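Local structure of BRIC1 (Synthetic construct, 6FF6) at residues A[25-30]-A[114-119]; A[210-215]-A[235-240]; A[125-130]-A[175-180]. The protein is a computationally designed, all-helical repeat protein with a novel corrugated architecture. All coordinates share one frame; numbering follows the deposited sequence.

Interaction 1. Residues A[25-30]-A[114-119]; sequences TFFDEA and RMLDYY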
ATOM      1  N   THR A  25     -12.165  10.622   7.509  1.00122.23           N
ATOM      2  CA  THR A  25     -13.494  11.128   7.183  1.00120.32           C
ATOM      3  C   THR A  25     -14.222  10.057   6.394  1.00115.78           C
ATOM      4  O   THR A  25     -15.370   9.735   6.715  1.00112.90           O
ATOM      5  CB  THR A  25     -13.408  12.501   6.499  1.00129.31           C
ATOM      6  OG1 THR A  25     -12.920  13.453   7.448  1.00128.60           O
ATOM      7  CG2 THR A  25     -14.748  12.976   5.972  1.00127.56           C
ATOM      8  N   PHE A  26     -13.528   9.452   5.420  1.00109.41           N
ATOM      9  CA  PHE A  26     -14.087   8.357   4.642  1.00103.45           C
ATOM     10  C   PHE A  26     -14.416   7.156   5.533  1.00103.57           C
ATOM     11  O   PHE A  26     -15.524   6.659   5.460  1.00100.80           O
ATOM     12  CB  PHE A  26     -13.149   7.954   3.509  1.00104.47           C
ATOM     13  CG  PHE A  26     -13.545   6.658   2.834  1.00100.98           C
ATOM     14  CD1 PHE A  26     -14.667   6.594   2.016  1.00100.95           C
ATOM     15  CD2 PHE A  26     -12.785   5.508   3.003  1.00101.92           C
ATOM     16  CE1 PHE A  26     -15.027   5.402   1.387  1.00 98.39           C
ATOM     17  CE2 PHE A  26     -13.139   4.316   2.358  1.00100.90           C
ATOM     18  CZ  PHE A  26     -14.258   4.273   1.556  1.00 96.52           C
ATOM     19  N   PHE A  27     -13.474   6.718   6.388  1.00101.19           N
ATOM     20  CA  PHE A  27     -13.668   5.580   7.297  1.00 98.35           C
ATOM     21  C   PHE A  27     -14.849   5.738   8.227  1.00102.21           C
ATOM     22  O   PHE A  27     -15.568   4.773   8.449  1.00 98.85           O
ATOM     23  CB  PHE A  27     -12.399   5.264   8.110  1.00102.50           C
ATOM     24  CG  PHE A  27     -11.218   4.843   7.276  1.00103.60           C
ATOM     25  CD1 PHE A  27     -11.334   3.810   6.343  1.00102.74           C
ATOM     26  CD2 PHE A  27      -9.986   5.469   7.422  1.00109.28           C
ATOM     27  CE1 PHE A  27     -10.257   3.456   5.527  1.00104.16           C
ATOM     28  CE2 PHE A  27      -8.901   5.109   6.610  1.00112.95           C
ATOM     29  CZ  PHE A  27      -9.037   4.096   5.676  1.00107.31           C
ATOM     30  N   ASP A  28     -15.075   6.951   8.758  1.00103.82           N
ATOM     31  CA  ASP A  28     -16.199   7.219   9.648  1.00104.97           C
ATOM     32  C   ASP A  28     -17.497   7.169   8.874  1.00105.77           C
ATOM     33  O   ASP A  28     -18.429   6.504   9.315  1.00104.27           O
ATOM     34  CB  ASP A  28     -16.014   8.550  10.382  1.00114.15           C
ATOM     35  CG  ASP A  28     -14.837   8.585  11.357  1.00135.37           C
ATOM     36  OD1 ASP A  28     -14.301   7.499  11.687  1.00136.28           O
ATOM     37  OD2 ASP A  28     -14.454   9.699  11.787  1.00146.82           O
ATOM     38  N   GLU A  29     -17.541   7.798   7.687  1.00102.20           N
ATOM     39  CA  GLU A  29     -18.718   7.798   6.814  1.00100.41           C
ATOM     40  C   GLU A  29     -19.071   6.389   6.354  1.00102.25           C
ATOM     41  O   GLU A  29     -20.241   5.984   6.439  1.00102.10           O
ATOM     42  CB  GLU A  29     -18.457   8.647   5.573  1.00103.18           C
ATOM     43  CG  GLU A  29     -19.000  10.059   5.631  1.00121.21           C
ATOM     44  CD  GLU A  29     -18.528  10.918   4.474  1.00156.39           C
ATOM     45  OE1 GLU A  29     -18.399  10.386   3.346  1.00158.46           O
ATOM     46  OE2 GLU A  29     -18.278  12.125   4.696  1.00159.51           O
ATOM     47  N   ALA A  30     -18.060   5.642   5.853  1.00 96.75           N
ATOM     48  CA  ALA A  30     -18.238   4.287   5.349  1.00 92.81           C
ATOM     49  C   ALA A  30     -18.776   3.340   6.403  1.00 99.16           C
ATOM     50  O   ALA A  30     -19.641   2.525   6.093  1.00 98.36           O
ATOM     51  CB  ALA A  30     -16.952   3.764   4.773  1.00 92.40           C
ATOM     52  N   ARG A 114     -14.944  -5.853   6.078  1.00 79.81           N
ATOM     53  CA  ARG A 114     -13.611  -6.459   6.300  1.00 80.87           C
ATOM     54  C   ARG A 114     -12.511  -5.776   5.498  1.00 82.26           C
ATOM     55  O   ARG A 114     -11.422  -5.544   6.035  1.00 83.60           O
ATOM     56  CB  ARG A 114     -13.621  -7.985   6.067  1.00 80.62           C
ATOM     57  CG  ARG A 114     -14.263  -8.730   7.269  1.00 86.73           C
ATOM     58  CD  ARG A 114     -14.195 -10.248   7.227  1.00 85.19           C
ATOM     59  NE  ARG A 114     -14.603 -10.777   5.925  1.00100.03           N
ATOM     60  CZ  ARG A 114     -15.751 -11.392   5.666  1.00106.60           C
ATOM     61  NH1 ARG A 114     -16.632 -11.603   6.637  1.00 92.03           N
ATOM     62  NH2 ARG A 114     -16.017 -11.826   4.439  1.00 84.17           N
ATOM     63  N   MET A 115     -12.819  -5.420   4.237  1.00 76.61           N
ATOM     64  CA  MET A 115     -11.934  -4.703   3.317  1.00 78.13           C
ATOM     65  C   MET A 115     -11.688  -3.288   3.804  1.00 84.92           C
ATOM     66  O   MET A 115     -10.551  -2.826   3.834  1.00 89.19           O
ATOM     67  CB  MET A 115     -12.478  -4.742   1.874  1.00 78.99           C
ATOM     68  CG  MET A 115     -12.403  -6.143   1.238  1.00 82.21           C
ATOM     69  SD  MET A 115     -10.752  -6.932   1.346  1.00 89.86           S
ATOM     70  CE  MET A 115     -10.978  -8.068   2.761  1.00 86.31           C
ATOM     71  N   LEU A 116     -12.731  -2.637   4.280  1.00 79.59           N
ATOM     72  CA  LEU A 116     -12.630  -1.300   4.834  1.00 81.06           C
ATOM     73  C   LEU A 116     -11.706  -1.335   6.021  1.00 89.78           C
ATOM     74  O   LEU A 116     -10.796  -0.518   6.087  1.00 94.06           O
ATOM     75  CB  LEU A 116     -14.004  -0.791   5.258  1.00 79.65           C
ATOM     76  CG  LEU A 116     -14.070   0.650   5.735  1.00 87.65           C
ATOM     77  CD1 LEU A 116     -13.782   1.642   4.596  1.00 88.45           C
ATOM     78  CD2 LEU A 116     -15.391   0.930   6.457  1.00 88.34           C
ATOM     79  N   ASP A 117     -11.876  -2.323   6.915  1.00 85.72           N
ATOM     80  CA  ASP A 117     -11.049  -2.485   8.105  1.00 88.73           C
ATOM     81  C   ASP A 117      -9.604  -2.848   7.788  1.00 97.54           C
ATOM     82  O   ASP A 117      -8.712  -2.511   8.579  1.00102.11           O
ATOM     83  CB  ASP A 117     -11.702  -3.467   9.080  1.00 90.59           C
ATOM     84  CG  ASP A 117     -12.958  -2.882   9.752  1.00111.30           C
ATOM     85  OD1 ASP A 117     -13.053  -1.640   9.870  1.00112.54           O
ATOM     86  OD2 ASP A 117     -13.841  -3.666  10.155  1.00122.57           O
ATOM     87  N   TYR A 118      -9.363  -3.520   6.616  1.00 91.88           N
ATOM     88  CA  TYR A 118      -8.032  -3.853   6.158  1.00 93.24           C
ATOM     89  C   TYR A 118      -7.282  -2.546   5.940  1.00 99.63           C
ATOM     90  O   TYR A 118      -6.245  -2.320   6.556  1.00103.55           O
ATOM     91  CB  TYR A 118      -8.093  -4.691   4.856  1.00 92.74           C
ATOM     92  CG  TYR A 118      -6.759  -4.803   4.138  1.00 96.64           C
ATOM     93  CD1 TYR A 118      -5.713  -5.550   4.680  1.00100.95           C
ATOM     94  CD2 TYR A 118      -6.518  -4.098   2.960  1.00 98.01           C
ATOM     95  CE1 TYR A 118      -4.466  -5.610   4.056  1.00103.99           C
ATOM     96  CE2 TYR A 118      -5.273  -4.157   2.323  1.00102.50           C
ATOM     97  CZ  TYR A 118      -4.245  -4.898   2.887  1.00109.87           C
ATOM     98  OH  TYR A 118      -3.001  -4.941   2.298  1.00114.49           O
ATOM     99  N   TYR A 119      -7.858  -1.667   5.116  1.00 95.73           N
ATOM    100  CA  TYR A 119      -7.318  -0.361   4.768  1.00 98.59           C
ATOM    101  C   TYR A 119      -7.291   0.589   5.914  1.00106.07           C
ATOM    102  O   TYR A 119      -6.407   1.432   5.967  1.00110.66           O
ATOM    103  CB  TYR A 119      -8.050   0.239   3.569  1.00 98.58           C
ATOM    104  CG  TYR A 119      -7.812  -0.540   2.291  1.00101.15           C
ATOM    105  CD1 TYR A 119      -6.590  -0.476   1.631  1.00107.06           C
ATOM    106  CD2 TYR A 119      -8.792  -1.375   1.767  1.00 98.83           C
ATOM    107  CE1 TYR A 119      -6.357  -1.205   0.464  1.00109.39           C
ATOM    108  CE2 TYR A 119      -8.566  -2.125   0.610  1.00100.40           C
ATOM    109  CZ  TYR A 119      -7.351  -2.024  -0.048  1.00114.87           C
ATOM    110  OH  TYR A 119      -7.125  -2.716  -1.212  1.00117.23           O
TER
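L116 reaches from helix 99-121 into a notch on helix 23-42 lined by F26, F27 and A30. Its two methyl groups divide the work. CD1 lies 3.5 Å from CE2 of F26 and 3.7 Å from CD1 of F27, so one methyl touches both rings. CD2 turns to the alanine, 3.6 Å from CB of A30. The leucine stands with CG anti to the backbone N (chi1 -174°), which carries the fork across to the facing helix.

The two phenylalanines are turned differently. F27 presents the edge of its ring to L116, with the methyl close to the ring plane. The two side chains run past each other in opposite directions. F26 and L116 meet at a slant instead. The A30 methyl also lies over one face of the F26 ring, toward its rim.

The helix segments run antiparallel at 158°, with axes 11.0 Å apart, and F27 and L116 are the facing pair. They belong to one helical bundle, in a region matched to the Hpt domain family. Helix 74-92 packs on the same core: its L76 touches both F26 and L116.

Beyond the leucine, F27 extends to the next helical turn. Its CZ comes within 3.8 Å of the backbone O of Y119, and its CE1 is 4.4 Å from CB of Y119. The Y119 ring itself leads away from helix 23-42. It stacks on F73, and its OH is hydrogen-bonded to the backbone N of M75. One face of this ring is also covered by Y118, with CD2 of Y118 over its centre. Y118 in turn packs on F126 of the second subunit.

Interaction 2. Residues A[210-215]-A[235-240]; sequences LETKDI and EYICNA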
ATOM      1  N   LEU A 210      19.756  21.232  17.423  1.00107.18           N
ATOM      2  CA  LEU A 210      20.304  19.967  17.922  1.00107.71           C
ATOM      3  C   LEU A 210      19.483  19.469  19.122  1.00109.46           C
ATOM      4  O   LEU A 210      19.229  18.270  19.250  1.00108.06           O
ATOM      5  CB  LEU A 210      21.798  20.150  18.295  1.00111.65           C
ATOM      6  CG  LEU A 210      22.532  19.053  19.132  1.00118.46           C
ATOM      7  CD1 LEU A 210      23.122  17.960  18.245  1.00119.14           C
ATOM      8  CD2 LEU A 210      23.664  19.669  19.970  1.00124.11           C
ATOM      9  N   GLU A 211      19.060  20.402  19.986  1.00106.77           N
ATOM     10  CA  GLU A 211      18.268  20.119  21.176  1.00105.76           C
ATOM     11  C   GLU A 211      16.895  19.634  20.739  1.00104.39           C
ATOM     12  O   GLU A 211      16.410  18.628  21.276  1.00102.59           O
ATOM     13  CB  GLU A 211      18.171  21.373  22.028  1.00109.47           C
ATOM     14  CG  GLU A 211      18.003  21.105  23.509  1.00127.02           C
ATOM     15  CD  GLU A 211      18.022  22.370  24.346  1.00156.98           C
ATOM     16  OE1 GLU A 211      17.413  23.379  23.919  1.00151.74           O
ATOM     17  OE2 GLU A 211      18.641  22.353  25.435  1.00157.39           O
ATOM     18  N   THR A 212      16.306  20.310  19.710  1.00 98.38           N
ATOM     19  CA  THR A 212      15.036  19.923  19.067  1.00 95.39           C
ATOM     20  C   THR A 212      15.178  18.484  18.555  1.00 97.28           C
ATOM     21  O   THR A 212      14.302  17.671  18.861  1.00 95.02           O
ATOM     22  CB  THR A 212      14.636  20.902  17.937  1.00100.49           C
ATOM     23  OG1 THR A 212      14.602  22.231  18.439  1.00104.12           O
ATOM     24  CG2 THR A 212      13.282  20.607  17.359  1.00 95.47           C
ATOM     25  N   LYS A 213      16.312  18.155  17.844  1.00 94.18           N
ATOM     26  CA  LYS A 213      16.579  16.795  17.350  1.00 93.49           C
ATOM     27  C   LYS A 213      16.459  15.776  18.497  1.00 96.74           C
ATOM     28  O   LYS A 213      15.751  14.794  18.362  1.00 94.40           O
ATOM     29  CB  LYS A 213      17.947  16.703  16.617  1.00 97.22           C
ATOM     30  CG  LYS A 213      18.319  15.319  16.037  1.00105.14           C
ATOM     31  CD  LYS A 213      19.074  14.433  17.068  1.00118.11           C
ATOM     32  CE  LYS A 213      18.986  12.939  16.796  1.00129.65           C
ATOM     33  NZ  LYS A 213      19.385  12.124  17.985  1.00134.13           N
ATOM     34  N   ASP A 214      17.128  16.027  19.616  1.00 97.52           N
ATOM     35  CA  ASP A 214      17.101  15.148  20.794  1.00 98.73           C
ATOM     36  C   ASP A 214      15.671  14.920  21.311  1.00100.59           C
ATOM     37  O   ASP A 214      15.284  13.770  21.616  1.00 99.18           O
ATOM     38  CB  ASP A 214      18.034  15.690  21.900  1.00103.09           C
ATOM     39  CG  ASP A 214      19.521  15.734  21.524  1.00126.49           C
ATOM     40  OD1 ASP A 214      19.924  15.024  20.570  1.00130.05           O
ATOM     41  OD2 ASP A 214      20.283  16.466  22.192  1.00139.63           O
ATOM     42  N   ILE A 215      14.880  16.023  21.378  1.00 94.76           N
ATOM     43  CA  ILE A 215      13.485  15.994  21.821  1.00 91.61           C
ATOM     44  C   ILE A 215      12.657  15.155  20.837  1.00 94.72           C
ATOM     45  O   ILE A 215      11.826  14.350  21.273  1.00 95.82           O
ATOM     46  CB  ILE A 215      12.892  17.431  21.972  1.00 92.93           C
ATOM     47  CG1 ILE A 215      13.622  18.293  23.046  1.00 94.36           C
ATOM     48  CG2 ILE A 215      11.376  17.399  22.214  1.00 89.87           C
ATOM     49  CD1 ILE A 215      13.675  17.774  24.482  1.00 99.46           C
ATOM     50  N   GLU A 235       6.386  21.539  25.508  1.00 86.02           N
ATOM     51  CA  GLU A 235       6.122  22.934  25.804  1.00 87.07           C
ATOM     52  C   GLU A 235       7.419  23.755  25.814  1.00 94.11           C
ATOM     53  O   GLU A 235       7.466  24.876  25.288  1.00 94.16           O
ATOM     54  CB  GLU A 235       5.371  23.059  27.132  1.00 89.63           C
ATOM     55  CG  GLU A 235       3.956  22.493  27.104  1.00 98.67           C
ATOM     56  CD  GLU A 235       3.014  22.978  28.189  1.00125.75           C
ATOM     57  OE1 GLU A 235       3.360  23.944  28.913  1.00140.89           O
ATOM     58  OE2 GLU A 235       1.908  22.400  28.302  1.00110.91           O
ATOM     59  N   TYR A 236       8.479  23.181  26.397  1.00 92.91           N
ATOM     60  CA  TYR A 236       9.781  23.824  26.474  1.00 94.94           C
ATOM     61  C   TYR A 236      10.315  24.118  25.055  1.00101.01           C
ATOM     62  O   TYR A 236      10.611  25.278  24.751  1.00101.97           O
ATOM     63  CB  TYR A 236      10.769  22.957  27.298  1.00 97.34           C
ATOM     64  CG  TYR A 236      12.228  23.306  27.089  1.00101.33           C
ATOM     65  CD1 TYR A 236      12.804  24.406  27.723  1.00105.90           C
ATOM     66  CD2 TYR A 236      13.024  22.562  26.224  1.00101.48           C
ATOM     67  CE1 TYR A 236      14.134  24.761  27.492  1.00107.62           C
ATOM     68  CE2 TYR A 236      14.349  22.910  25.980  1.00104.33           C
ATOM     69  CZ  TYR A 236      14.903  24.005  26.620  1.00116.18           C
ATOM     70  OH  TYR A 236      16.217  24.321  26.369  1.00124.21           O
ATOM     71  N   ILE A 237      10.390  23.081  24.188  1.00 95.68           N
ATOM     72  CA  ILE A 237      10.931  23.235  22.844  1.00 95.82           C
ATOM     73  C   ILE A 237      10.052  24.106  21.949  1.00101.92           C
ATOM     74  O   ILE A 237      10.586  24.847  21.128  1.00103.57           O
ATOM     75  CB  ILE A 237      11.296  21.874  22.185  1.00 97.13           C
ATOM     76  CG1 ILE A 237      12.409  22.050  21.149  1.00 98.08           C
ATOM     77  CG2 ILE A 237      10.096  21.114  21.634  1.00 95.33           C
ATOM     78  CD1 ILE A 237      13.782  22.392  21.775  1.00106.27           C
ATOM     79  N   CYS A 238       8.735  24.044  22.109  1.00 98.07           N
ATOM     80  CA  CYS A 238       7.867  24.871  21.295  1.00 99.45           C
ATOM     81  C   CYS A 238       7.970  26.337  21.688  1.00108.92           C
ATOM     82  O   CYS A 238       7.963  27.190  20.798  1.00112.06           O
ATOM     83  CB  CYS A 238       6.437  24.358  21.312  1.00 99.16           C
ATOM     84  SG  CYS A 238       6.231  22.744  20.502  1.00101.07           S
ATOM     85  N   ASN A 239       8.170  26.635  22.992  1.00105.85           N
ATOM     86  CA  ASN A 239       8.398  28.021  23.408  1.00108.46           C
ATOM     87  C   ASN A 239       9.733  28.501  22.811  1.00113.67           C
ATOM     88  O   ASN A 239       9.786  29.586  22.253  1.00116.18           O
ATOM     89  CB  ASN A 239       8.453  28.172  24.945  1.00110.10           C
ATOM     90  CG  ASN A 239       7.165  28.020  25.709  1.00122.42           C
ATOM     91  OD1 ASN A 239       6.053  28.200  25.196  1.00111.60           O
ATOM     92  ND2 ASN A 239       7.311  27.705  26.988  1.00115.42           N
ATOM     93  N   ALA A 240      10.795  27.688  22.932  1.00108.56           N
ATOM     94  CA  ALA A 240      12.119  27.988  22.416  1.00109.97           C
ATOM     95  C   ALA A 240      12.122  28.187  20.897  1.00119.55           C
ATOM     96  O   ALA A 240      12.789  29.109  20.436  1.00122.43           O
ATOM     97  CB  ALA A 240      13.090  26.891  22.808  1.00109.63           C
TER
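I237 packs its branched side chain against T212 and I215, and this is the close part of the contact. Its CD1 lies 3.4 Å from OG1 of T212, and its CG1 rests beside the same threonine. The other branch meets I215, with the two CG2 methyls of I237 and I215 4.0 Å apart. The chi1 of I237, -153°, puts CG1 anti to the backbone N and leaves CG2 for the second isoleucine. The hydroxyl of T212 is buried here, but it is hydrogen-bonded to the backbone O of L208 in its own helix. T183 of helix 178-196 touches both T212 and I237 on the buried side.

The outer side is polar and more open. Y236, an exposed residue, donates its OH to OE1 of E211 at 2.9 Å. The two side chains cross at about a right angle, and the hydroxyl meets OE1 from above the carboxylate plane, 40° out of it. An alanine at E211 removes the carboxylate and would probably leave the Y236 hydroxyl without this acceptor and its ring freer to turn.

The segments run antiparallel at 151°, with axes 10.6 Å apart. The contact is an antiparallel helix-helix packing within the bundle, with a buried side and a more exposed polar rim. It joins the C-terminal helix 231-247 to helix 203-224.

Interaction 3. Residues A[125-130]-A[175-180]; sequences SFYQAF and FGFTIL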
ATOM      1  N   SER A 125       4.245  -3.424  10.377  1.00128.19           N
ATOM      2  CA  SER A 125       5.336  -3.496   9.412  1.00126.55           C
ATOM      3  C   SER A 125       5.524  -2.065   8.914  1.00127.41           C
ATOM      4  O   SER A 125       6.655  -1.604   8.741  1.00125.21           O
ATOM      5  CB  SER A 125       4.952  -4.419   8.258  1.00132.84           C
ATOM      6  OG  SER A 125       3.811  -3.961   7.551  1.00142.15           O
ATOM      7  N   PHE A 126       4.390  -1.340   8.793  1.00123.47           N
ATOM      8  CA  PHE A 126       4.315   0.048   8.381  1.00120.53           C
ATOM      9  C   PHE A 126       4.860   1.010   9.457  1.00116.99           C
ATOM     10  O   PHE A 126       5.563   1.966   9.115  1.00114.35           O
ATOM     11  CB  PHE A 126       2.881   0.401   7.923  1.00125.09           C
ATOM     12  CG  PHE A 126       2.785   1.777   7.298  1.00126.51           C
ATOM     13  CD1 PHE A 126       3.737   2.214   6.375  1.00130.10           C
ATOM     14  CD2 PHE A 126       1.772   2.655   7.663  1.00128.68           C
ATOM     15  CE1 PHE A 126       3.682   3.509   5.842  1.00130.14           C
ATOM     16  CE2 PHE A 126       1.708   3.942   7.115  1.00130.54           C
ATOM     17  CZ  PHE A 126       2.665   4.360   6.212  1.00128.44           C
ATOM     18  N   TYR A 127       4.571   0.739  10.747  1.00111.03           N
ATOM     19  CA  TYR A 127       5.054   1.551  11.866  1.00107.13           C
ATOM     20  C   TYR A 127       6.544   1.393  12.008  1.00108.24           C
ATOM     21  O   TYR A 127       7.243   2.382  12.186  1.00106.59           O
ATOM     22  CB  TYR A 127       4.384   1.127  13.186  1.00109.86           C
ATOM     23  CG  TYR A 127       3.147   1.907  13.569  1.00112.61           C
ATOM     24  CD1 TYR A 127       1.965   1.775  12.847  1.00117.91           C
ATOM     25  CD2 TYR A 127       3.134   2.722  14.700  1.00111.45           C
ATOM     26  CE1 TYR A 127       0.810   2.472  13.217  1.00121.84           C
ATOM     27  CE2 TYR A 127       1.986   3.427  15.076  1.00112.23           C
ATOM     28  CZ  TYR A 127       0.822   3.291  14.336  1.00124.37           C
ATOM     29  OH  TYR A 127      -0.337   3.941  14.705  1.00127.11           O
ATOM     30  N   GLN A 128       7.031   0.148  11.916  1.00105.54           N
ATOM     31  CA  GLN A 128       8.432  -0.208  12.043  1.00104.32           C
ATOM     32  C   GLN A 128       9.312   0.405  10.965  1.00106.50           C
ATOM     33  O   GLN A 128      10.390   0.921  11.294  1.00104.81           O
ATOM     34  CB  GLN A 128       8.587  -1.717  12.123  1.00108.69           C
ATOM     35  CG  GLN A 128       8.929  -2.216  13.536  1.00133.68           C
ATOM     36  CD  GLN A 128       8.175  -1.572  14.685  1.00156.10           C
ATOM     37  OE1 GLN A 128       6.940  -1.555  14.732  1.00155.72           O
ATOM     38  NE2 GLN A 128       8.915  -1.042  15.651  1.00145.97           N
ATOM     39  N   ALA A 129       8.830   0.408   9.707  1.00102.07           N
ATOM     40  CA  ALA A 129       9.513   1.031   8.582  1.00100.05           C
ATOM     41  C   ALA A 129       9.639   2.515   8.863  1.00102.07           C
ATOM     42  O   ALA A 129      10.726   3.056   8.721  1.00102.45           O
ATOM     43  CB  ALA A 129       8.745   0.783   7.295  1.00103.30           C
ATOM     44  N   PHE A 130       8.583   3.145   9.389  1.00 99.02           N
ATOM     45  CA  PHE A 130       8.625   4.558   9.759  1.00 95.66           C
ATOM     46  C   PHE A 130       9.624   4.814  10.860  1.00 97.46           C
ATOM     47  O   PHE A 130      10.434   5.725  10.725  1.00 96.19           O
ATOM     48  CB  PHE A 130       7.223   5.084  10.147  1.00 96.69           C
ATOM     49  CG  PHE A 130       7.254   6.413  10.884  1.00 95.44           C
ATOM     50  CD1 PHE A 130       7.645   7.582  10.239  1.00 97.50           C
ATOM     51  CD2 PHE A 130       6.963   6.479  12.244  1.00 95.31           C
ATOM     52  CE1 PHE A 130       7.755   8.785  10.949  1.00 96.40           C
ATOM     53  CE2 PHE A 130       7.082   7.679  12.947  1.00 95.24           C
ATOM     54  CZ  PHE A 130       7.445   8.830  12.292  1.00 93.13           C
ATOM     55  N   PHE A 175       0.497   9.212  11.065  1.00106.05           N
ATOM     56  CA  PHE A 175       0.182   8.357  12.211  1.00103.96           C
ATOM     57  C   PHE A 175      -0.541   9.065  13.387  1.00108.36           C
ATOM     58  O   PHE A 175      -0.787   8.436  14.421  1.00108.89           O
ATOM     59  CB  PHE A 175       1.440   7.649  12.702  1.00102.69           C
ATOM     60  CG  PHE A 175       2.128   6.771  11.690  1.00103.92           C
ATOM     61  CD1 PHE A 175       1.743   5.445  11.516  1.00107.43           C
ATOM     62  CD2 PHE A 175       3.227   7.232  10.983  1.00102.72           C
ATOM     63  CE1 PHE A 175       2.420   4.613  10.617  1.00108.72           C
ATOM     64  CE2 PHE A 175       3.868   6.411  10.047  1.00106.17           C
ATOM     65  CZ  PHE A 175       3.469   5.106   9.881  1.00105.55           C
ATOM     66  N   GLY A 176      -0.895  10.337  13.225  1.00104.41           N
ATOM     67  CA  GLY A 176      -1.587  11.088  14.276  1.00103.53           C
ATOM     68  C   GLY A 176      -0.711  11.491  15.453  1.00102.83           C
ATOM     69  O   GLY A 176      -1.219  11.804  16.539  1.00100.64           O
ATOM     70  N   PHE A 177       0.622  11.486  15.241  1.00 96.60           N
ATOM     71  CA  PHE A 177       1.599  11.855  16.258  1.00 93.29           C
ATOM     72  C   PHE A 177       1.621  13.389  16.309  1.00 98.89           C
ATOM     73  O   PHE A 177       2.510  14.026  15.749  1.00 98.99           O
ATOM     74  CB  PHE A 177       2.980  11.253  15.937  1.00 93.29           C
ATOM     75  CG  PHE A 177       3.115   9.739  15.841  1.00 95.98           C
ATOM     76  CD1 PHE A 177       2.347   8.896  16.636  1.00 99.14           C
ATOM     77  CD2 PHE A 177       4.083   9.159  15.022  1.00 98.92           C
ATOM     78  CE1 PHE A 177       2.507   7.505  16.572  1.00100.90           C
ATOM     79  CE2 PHE A 177       4.234   7.763  14.958  1.00102.01           C
ATOM     80  CZ  PHE A 177       3.439   6.952  15.730  1.00100.29           C
ATOM     81  N   THR A 178       0.591  13.977  16.930  1.00 95.99           N
ATOM     82  CA  THR A 178       0.390  15.425  17.048  1.00 95.61           C
ATOM     83  C   THR A 178       1.598  16.144  17.670  1.00 97.50           C
ATOM     84  O   THR A 178       2.049  17.140  17.103  1.00100.40           O
ATOM     85  CB  THR A 178      -0.939  15.706  17.788  1.00107.37           C
ATOM     86  OG1 THR A 178      -2.031  15.318  16.955  1.00106.13           O
ATOM     87  CG2 THR A 178      -1.111  17.166  18.202  1.00108.84           C
ATOM     88  N   ILE A 179       2.121  15.646  18.811  1.00 88.49           N
ATOM     89  CA  ILE A 179       3.264  16.246  19.504  1.00 84.24           C
ATOM     90  C   ILE A 179       4.510  16.263  18.607  1.00 87.05           C
ATOM     91  O   ILE A 179       5.130  17.315  18.495  1.00 87.01           O
ATOM     92  CB  ILE A 179       3.494  15.598  20.887  1.00 85.23           C
ATOM     93  CG1 ILE A 179       2.490  16.160  21.889  1.00 86.93           C
ATOM     94  CG2 ILE A 179       4.902  15.807  21.394  1.00 82.59           C
ATOM     95  CD1 ILE A 179       2.331  15.370  23.172  1.00 94.28           C
ATOM     96  N   LEU A 180       4.852  15.129  17.957  1.00 84.67           N
ATOM     97  CA  LEU A 180       6.029  15.017  17.048  1.00 85.11           C
ATOM     98  C   LEU A 180       5.894  15.918  15.828  1.00 95.25           C
ATOM     99  O   LEU A 180       6.871  16.559  15.420  1.00 94.95           O
ATOM    100  CB  LEU A 180       6.316  13.553  16.615  1.00 84.12           C
ATOM    101  CG  LEU A 180       7.468  13.289  15.614  1.00 86.38           C
ATOM    102  CD1 LEU A 180       8.829  13.684  16.190  1.00 85.66           C
ATOM    103  CD2 LEU A 180       7.459  11.855  15.156  1.00 86.22           C
TER
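F175 inserts its ring among F126, Y127 and F130, and with F177 these residues form an aromatic cluster. The cluster joins the start of helix 125-146 to the turn between helices 155-174 and 178-196, within one helical bundle. The edge of F175 points at a face of Y127 in a T-shaped pair, with the planes 62° apart and CD1 of F175 3.6 Å from CE1 of Y127. The other two neighbours of F175 are oblique. CZ of F175 lies over one face of F126, 3.5 Å from CE2 of F126. CE2 of F175 approaches CG of F130 at 3.5 Å, while its CD2 lies over a face of F130. F130 holds CG anti to its own backbone N (chi1 165°), which swings its ring across toward the turn.

F177 touches the same helix. CE2 of F130 lies at the edge of the F177 ring, 3.5 Å from CE2 of F177. CZ of F177 is 3.9 Å from CE2 of Y127, and CB of F175 covers one face of the F177 ring.

A Schellman motif at G176, with positive phi, ends the preceding helix. F177 then takes the N-cap position of helix 178-196, at the centre of an inverse gamma turn. These turns probably help bring F175 and F177 to the same cluster.

Farther out, Y223 of helix 203-224 stacks on F177 and hydrogen-bonds through its OH to the backbone N of L180. M75 of the second subunit packs on F130, and Y118 of that subunit packs on F126. CD2 of L180 lies at the edge of the F130 ring, 4.2 Å from CZ of F130.

Overall arrangement
Along the chain, interaction 1 closes first, interaction 3 follows, and interaction 2 comes last. Interaction 1 lies in the first region matched to the Hpt family and interaction 3 in the second. Helices 99-121 and 125-146 follow each other and link them. Their centres are 19 Å apart, and both lie next to the second subunit. Interaction 2 is also 19 Å from interaction 3, but 36 Å from interaction 1, centre to centre. It lies toward the end of the chain and ties in helix 231-247. Helices 178-196 and 203-224 connect interactions 3 and 2. The nearest atoms of these two are about 6 Å apart, without touching, in the later part of this extended, all-helical protein.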